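Local coordinates for SPbeta prophage-derived uncharacterized protein YopT (Bacillus subtilis, PDB 2DLB) that is of unknown function and forms a homodimer, encoded by a prophage-derived gene, at residues 18-22 and 23-27. Sequence-based numbering, arbitrary orientation.
Sequences NKADS and PEVSE
Ser26 and Asn18 meet through two hydrogen bonds. Ser26 OG donates to Asn18 OD1 at 2.6 Å. It lies in the plane of the Asn18 carbonyl and uses one of its lone pairs. Asn18 ND2 donates to the backbone O of Ser26 at 3.2 Å, and this acceptor lies close to the amide plane. The two bonds use both ends of the amide, which fixes its rotation. Ser26 OG reaches the amide because it stands opposite its own backbone N (chi1 -176°).

At the turn, Ser22 OG accepts from Val25 N at 3.1 Å. Ser22 is the N-cap of helix 23-35, and Pro23 is the first residue of the helix. The Ser22 hydroxyl sits between its own backbone N and carbonyl carbon (chi1 66°), which turns it to the Val25 amide. Ser22 O receives Ser26 N in a nearly straight bond of 3.1 Å, the first i to i+4 bond of the helix. Residues 20-22 link strand 3-19 to helix 23-35, and the strand end lies against the first helical turn.

Ala20 CB points at the helix and rests on Val25 CG1 at 3.8 Å. The other methyl, Val25 CG2, lies 3.3 Å from Asp21 OD1, and the two side chains cross at about a right angle. Glu24 OE1 comes to 3.5 Å from Ser22 CB.

Farther out, Asn18 also packs on Leu29 and Val30, farther along helix 23-35. Ser26 OG is hydrogen-bonded to Asn6 ND2 of the second subunit, where Tyr4 packs against Asn18, Pro23 and Ser26. Asn18 and Lys19 pair antiparallel with a strand of that subunit, so the sheet continues across the dimer interface.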
loop_
_atom_site.group_PDB
_atom_site.type_symbol
_atom_site.label_atom_id
_atom_site.label_comp_id
_atom_site.label_asym_id
_atom_site.label_seq_id
_atom_site.Cartn_x
_atom_site.Cartn_y
_atom_site.Cartn_z
ATOM N N ASN A 18 14.229 -5.957 -12.058
ATOM C CA ASN A 18 14.229 -5.631 -13.494
ATOM C C ASN A 18 15.623 -5.866 -14.051
ATOM O O ASN A 18 16.494 -6.338 -13.326
ATOM C CB ASN A 18 13.694 -4.237 -13.752
ATOM C CG ASN A 18 14.511 -3.117 -13.100
ATOM O OD1 ASN A 18 15.697 -3.286 -12.864
ATOM N ND2 ASN A 18 13.876 -2.001 -12.833
ATOM N N LYS A 19 15.789 -5.611 -15.324
ATOM C CA LYS A 19 17.037 -5.749 -16.044
ATOM C C LYS A 19 17.413 -4.356 -16.547
ATOM O O LYS A 19 16.552 -3.594 -17.025
ATOM C CB LYS A 19 16.896 -6.771 -17.163
ATOM C CG LYS A 19 16.649 -8.197 -16.694
ATOM C CD LYS A 19 16.937 -9.287 -17.711
ATOM C CE LYS A 19 16.556 -10.665 -17.187
ATOM N NZ LYS A 19 16.143 -11.617 -18.266
ATOM N N ALA A 20 18.691 -4.027 -16.422
ATOM C CA ALA A 20 19.163 -2.736 -16.839
ATOM C C ALA A 20 20.690 -2.738 -16.919
ATOM O O ALA A 20 21.364 -3.611 -16.344
ATOM C CB ALA A 20 18.727 -1.616 -15.857
ATOM N N ASP A 21 21.266 -1.775 -17.589
ATOM C CA ASP A 21 22.731 -1.706 -17.705
ATOM C C ASP A 21 23.405 -0.981 -16.559
ATOM O O ASP A 21 24.631 -0.912 -16.504
ATOM C CB ASP A 21 23.131 -1.038 -19.034
ATOM C CG ASP A 21 23.087 0.471 -18.907
ATOM O OD1 ASP A 21 22.115 0.901 -18.238
ATOM O OD2 ASP A 21 23.992 1.165 -19.450
ATOM N N SER A 22 22.664 -0.417 -15.616
ATOM C CA SER A 22 23.177 0.271 -14.435
ATOM C C SER A 22 22.077 0.354 -13.399
ATOM O O SER A 22 20.903 0.258 -13.723
ATOM C CB SER A 22 23.627 1.667 -14.827
ATOM O OG SER A 22 22.467 2.435 -15.222
ATOM N N PRO A 23 22.446 0.583 -12.143
ATOM C CA PRO A 23 21.394 0.818 -11.133
ATOM C C PRO A 23 20.627 2.095 -11.383
ATOM O O PRO A 23 19.455 2.201 -11.023
ATOM C CB PRO A 23 22.173 0.804 -9.805
ATOM C CG PRO A 23 23.560 1.271 -10.186
ATOM C CD PRO A 23 23.786 0.574 -11.517
ATOM N N GLU A 24 21.272 3.094 -11.998
ATOM C CA GLU A 24 20.574 4.326 -12.336
ATOM C C GLU A 24 19.393 4.048 -13.277
ATOM O O GLU A 24 18.283 4.549 -13.076
ATOM C CB GLU A 24 21.505 5.356 -12.966
ATOM C CG GLU A 24 22.561 5.911 -12.053
ATOM C CD GLU A 24 23.872 5.228 -11.871
ATOM O OE1 GLU A 24 23.998 4.041 -12.244
ATOM O OE2 GLU A 24 24.787 5.874 -11.290
ATOM N N VAL A 25 19.600 3.221 -14.315
ATOM C CA VAL A 25 18.532 2.941 -15.260
ATOM C C VAL A 25 17.506 2.086 -14.554
ATOM O O VAL A 25 16.306 2.292 -14.703
ATOM C CB VAL A 25 19.051 2.283 -16.548
ATOM C CG1 VAL A 25 17.870 1.790 -17.360
ATOM C CG2 VAL A 25 19.955 3.264 -17.309
ATOM N N SER A 26 17.924 1.140 -13.709
ATOM C CA SER A 26 16.978 0.339 -12.925
ATOM C C SER A 26 16.043 1.210 -12.113
ATOM O O SER A 26 14.817 1.001 -12.075
ATOM C CB SER A 26 17.742 -0.617 -12.011
ATOM O OG SER A 26 16.824 -1.457 -11.313
ATOM N N GLU A 27 16.625 2.226 -11.457
ATOM C CA GLU A 27 15.822 3.170 -10.687
ATOM C C GLU A 27 14.877 4.011 -11.532
ATOM O O GLU A 27 13.724 4.263 -11.141
ATOM C CB GLU A 27 16.698 4.063 -9.779
ATOM C CG GLU A 27 17.355 3.307 -8.650
ATOM C CD GLU A 27 18.079 4.134 -7.612
ATOM O OE1 GLU A 27 18.294 5.331 -7.864
ATOM O OE2 GLU A 27 18.462 3.580 -6.547
#